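Local coordinates for protein probable acetyltransferases (Chromobacterium violaceum, PDB 3PZJ) that probably transfers an acetyl group to protein N-termini beginning with serine or alanine, as a member of the GNAT acetyltransferase family, at residues Cys156-Asp161 with Phe174-Glu179. Sequence-based numbering, arbitrary orientation. Where two conformers were deposited one is given.
Sequences CEWRCD and FGFQFE
The side chains of Trp-158 and Phe-176 cross at about a right angle; their ring planes are 54° apart, the indole edge turned toward the phenyl face. Trp-158 CB sits over the centre of the Phe-176 ring, 3.9 Å from its centroid, as a CH-pi contact. On the same side of the ring plane, Trp-158 CE3 lies beyond the rim, 3.7 Å from Phe-176 CE2. At the ring's edge, in its plane, the carbonyl Cys-156 O comes within 3.7 Å of Phe-176 CE1. Trp-158 CG is set anti to its backbone N (chi1 -180°). The far corner of the indole, CH2, meets the edge of the third ring at Phe-174 CE2 (3.9 Å). No hydrogen bond links the two segments; apolar packing joins them.

Ser-167 OG takes the hydrogen bond of Trp-158 NE1, fixing the indole beneath helix 165-174, where Ala-171 also touches it. Gly-175, with positive phi (100°), ends that helix in a Schellman motif, and the next residue, Phe-176, packs on Phe-198 and Met-200 of the intervening strand 191-201. The aromatic cluster thus lies between the first strand and the helix end of a beta-alpha-beta crossover, which joins parallel strands 155-161 and 177-188 of the GNAT fold.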
ATOM      1  N   CYS A 156     -10.743   1.963   6.310  1.00 21.27           N
ATOM      2  CA  CYS A 156      -9.797   2.345   7.302  0.50 21.75           C
ATOM      3  C   CYS A 156      -8.905   1.122   7.678  1.00 22.45           C
ATOM      4  O   CYS A 156      -9.587   0.226   8.088  1.00 22.83           O
ATOM      5  CB  CYS A 156     -10.402   2.990   8.553  0.50 23.04           C
ATOM      6  SG  CYS A 156     -11.000   4.676   8.314  0.50 25.69           S
ATOM      7  N   GLU A 157      -7.614   1.030   7.435  1.00 20.67           N
ATOM      8  CA  GLU A 157      -6.857  -0.150   7.751  1.00 21.96           C
ATOM      9  C   GLU A 157      -6.238  -0.014   9.121  1.00 23.09           C
ATOM     10  O   GLU A 157      -6.043   1.063   9.609  1.00 21.44           O
ATOM     11  CB  GLU A 157      -5.720  -0.354   6.767  1.00 22.18           C
ATOM     12  CG  GLU A 157      -6.126  -0.883   5.522  1.00 25.66           C
ATOM     13  CD  GLU A 157      -4.983  -1.165   4.588  1.00 25.11           C
ATOM     14  OE1 GLU A 157      -5.274  -1.683   3.551  1.00 30.20           O
ATOM     15  OE2 GLU A 157      -3.851  -0.873   4.887  1.00 25.96           O
ATOM     16  N   TRP A 158      -5.910  -1.155   9.691  1.00 21.97           N
ATOM     17  CA  TRP A 158      -5.039  -1.289  10.821  1.00 21.98           C
ATOM     18  C   TRP A 158      -4.089  -2.407  10.449  1.00 20.08           C
ATOM     19  O   TRP A 158      -4.510  -3.445  10.052  1.00 20.76           O
ATOM     20  CB  TRP A 158      -5.813  -1.621  12.088  1.00 22.61           C
ATOM     21  CG  TRP A 158      -5.020  -1.781  13.362  1.00 22.49           C
ATOM     22  CD1 TRP A 158      -4.130  -2.752  13.658  1.00 23.82           C
ATOM     23  CD2 TRP A 158      -5.096  -0.957  14.516  1.00 23.88           C
ATOM     24  NE1 TRP A 158      -3.638  -2.583  14.910  1.00 25.05           N
ATOM     25  CE2 TRP A 158      -4.218  -1.484  15.463  1.00 23.80           C
ATOM     26  CE3 TRP A 158      -5.827   0.171  14.845  1.00 26.74           C
ATOM     27  CZ2 TRP A 158      -4.059  -0.920  16.706  1.00 29.68           C
ATOM     28  CZ3 TRP A 158      -5.648   0.725  16.068  1.00 26.17           C
ATOM     29  CH2 TRP A 158      -4.784   0.180  16.985  1.00 29.62           C
ATOM     30  N   ARG A 159      -2.807  -2.132  10.560  1.00 21.92           N
ATOM     31  CA  ARG A 159      -1.762  -3.123  10.224  1.00 22.55           C
ATOM     32  C   ARG A 159      -0.781  -3.337  11.405  1.00 23.53           C
ATOM     33  O   ARG A 159      -0.480  -2.423  12.173  1.00 22.84           O
ATOM     34  CB  ARG A 159      -0.907  -2.677   9.057  1.00 22.73           C
ATOM     35  CG  ARG A 159      -1.608  -2.626   7.773  1.00 25.59           C
ATOM     36  CD  ARG A 159      -0.698  -2.272   6.576  1.00 26.30           C
ATOM     37  NE  ARG A 159      -1.520  -2.283   5.376  1.00 26.95           N
ATOM     38  CZ  ARG A 159      -1.111  -2.681   4.182  1.00 25.95           C
ATOM     39  NH1 ARG A 159      -1.933  -2.593   3.149  1.00 30.00           N
ATOM     40  NH2 ARG A 159       0.124  -3.073   4.034  1.00 28.04           N
ATOM     41  N   CYS A 160      -0.286  -4.561  11.547  1.00 24.02           N
ATOM     42  CA  CYS A 160       0.735  -4.850  12.586  1.00 23.97           C
ATOM     43  C   CYS A 160       1.612  -6.014  12.258  1.00 23.35           C
ATOM     44  O   CYS A 160       1.357  -6.819  11.402  1.00 21.26           O
ATOM     45  CB  CYS A 160       0.083  -5.040  13.967  1.00 24.58           C
ATOM     46  SG  CYS A 160      -0.896  -6.496  14.135  1.00 25.52           S
ATOM     47  N   ASP A 161       2.759  -6.048  12.915  1.00 23.47           N
ATOM     48  CA  ASP A 161       3.651  -7.198  12.823  1.00 22.75           C
ATOM     49  C   ASP A 161       2.905  -8.353  13.375  1.00 23.29           C
ATOM     50  O   ASP A 161       2.224  -8.256  14.386  1.00 24.00           O
ATOM     51  CB  ASP A 161       4.971  -6.904  13.569  1.00 22.99           C
ATOM     52  CG  ASP A 161       6.025  -7.997  13.404  1.00 30.56           C
ATOM     53  OD1 ASP A 161       5.728  -9.190  13.709  1.00 26.99           O
ATOM     54  OD2 ASP A 161       7.169  -7.614  13.029  1.00 34.71           O
ATOM     55  N   PHE A 174     -11.478  -3.188  18.657  1.00 32.17           N
ATOM     56  CA  PHE A 174     -12.044  -1.958  18.060  1.00 32.71           C
ATOM     57  C   PHE A 174     -13.047  -2.215  16.958  1.00 32.04           C
ATOM     58  O   PHE A 174     -13.768  -1.330  16.539  1.00 36.49           O
ATOM     59  CB  PHE A 174     -10.918  -1.036  17.578  1.00 32.65           C
ATOM     60  CG  PHE A 174     -10.026  -0.514  18.683  1.00 32.32           C
ATOM     61  CD1 PHE A 174     -10.523  -0.213  19.955  1.00 39.44           C
ATOM     62  CD2 PHE A 174      -8.678  -0.389  18.480  1.00 33.22           C
ATOM     63  CE1 PHE A 174      -9.660   0.276  20.986  1.00 38.87           C
ATOM     64  CE2 PHE A 174      -7.807   0.098  19.487  1.00 35.70           C
ATOM     65  CZ  PHE A 174      -8.290   0.412  20.743  1.00 37.93           C
ATOM     66  N   GLY A 175     -13.112  -3.428  16.477  1.00 31.63           N
ATOM     67  CA  GLY A 175     -14.090  -3.809  15.495  1.00 30.17           C
ATOM     68  C   GLY A 175     -13.560  -3.853  14.052  1.00 28.44           C
ATOM     69  O   GLY A 175     -14.348  -3.969  13.144  1.00 28.24           O
ATOM     70  N   PHE A 176     -12.255  -3.728  13.841  1.00 26.39           N
ATOM     71  CA  PHE A 176     -11.655  -4.025  12.543  1.00 26.26           C
ATOM     72  C   PHE A 176     -11.797  -5.526  12.274  1.00 27.14           C
ATOM     73  O   PHE A 176     -11.747  -6.355  13.226  1.00 27.06           O
ATOM     74  CB  PHE A 176     -10.162  -3.672  12.540  1.00 24.04           C
ATOM     75  CG  PHE A 176      -9.863  -2.199  12.701  1.00 25.17           C
ATOM     76  CD1 PHE A 176      -9.701  -1.385  11.604  1.00 24.83           C
ATOM     77  CD2 PHE A 176      -9.718  -1.611  13.989  1.00 28.90           C
ATOM     78  CE1 PHE A 176      -9.364  -0.024  11.747  1.00 25.89           C
ATOM     79  CE2 PHE A 176      -9.415  -0.221  14.126  1.00 24.70           C
ATOM     80  CZ  PHE A 176      -9.249   0.520  13.026  1.00 23.85           C
ATOM     81  N   GLN A 177     -11.947  -5.883  11.006  1.00 25.97           N
ATOM     82  CA  GLN A 177     -12.019  -7.262  10.600  1.00 25.22           C
ATOM     83  C   GLN A 177     -10.685  -7.702  10.058  1.00 24.26           C
ATOM     84  O   GLN A 177     -10.066  -6.958   9.262  1.00 21.58           O
ATOM     85  CB  GLN A 177     -13.036  -7.388   9.465  1.00 27.39           C
ATOM     86  CG  GLN A 177     -14.458  -6.933   9.781  1.00 33.29           C
ATOM     87  CD  GLN A 177     -14.975  -7.587  11.055  1.00 39.30           C
ATOM     88  OE1 GLN A 177     -15.287  -6.906  12.059  1.00 38.92           O
ATOM     89  NE2 GLN A 177     -15.009  -8.913  11.042  1.00 32.73           N
ATOM     90  N   PHE A 178     -10.308  -8.943  10.350  1.00 22.55           N
ATOM     91  CA  PHE A 178      -9.056  -9.493   9.824  1.00 23.08           C
ATOM     92  C   PHE A 178      -9.221  -9.846   8.391  1.00 23.77           C
ATOM     93  O   PHE A 178     -10.209 -10.529   8.049  1.00 21.85           O
ATOM     94  CB  PHE A 178      -8.640 -10.760  10.627  1.00 23.65           C
ATOM     95  CG  PHE A 178      -7.411 -11.396  10.126  1.00 23.51           C
ATOM     96  CD1 PHE A 178      -6.221 -10.723  10.139  1.00 21.72           C
ATOM     97  CD2 PHE A 178      -7.467 -12.649   9.535  1.00 21.91           C
ATOM     98  CE1 PHE A 178      -5.024 -11.350   9.587  1.00 22.76           C
ATOM     99  CE2 PHE A 178      -6.306 -13.268   8.992  1.00 23.47           C
ATOM    100  CZ  PHE A 178      -5.088 -12.597   9.045  1.00 25.04           C
ATOM    101  N   GLU A 179      -8.290  -9.389   7.522  1.00 20.93           N
ATOM    102  CA  GLU A 179      -8.375  -9.682   6.113  1.00 21.52           C
ATOM    103  C   GLU A 179      -7.330 -10.720   5.639  1.00 22.58           C
ATOM    104  O   GLU A 179      -7.609 -11.530   4.763  1.00 23.59           O
ATOM    105  CB  GLU A 179      -8.233  -8.397   5.271  1.00 20.78           C
ATOM    106  CG  GLU A 179      -9.471  -7.535   5.343  1.00 19.25           C
ATOM    107  CD  GLU A 179      -9.384  -6.298   4.513  1.00 22.06           C
ATOM    108  OE1 GLU A 179      -8.279  -5.757   4.300  1.00 22.60           O
ATOM    109  OE2 GLU A 179     -10.466  -5.787   4.176  1.00 24.36           O
TER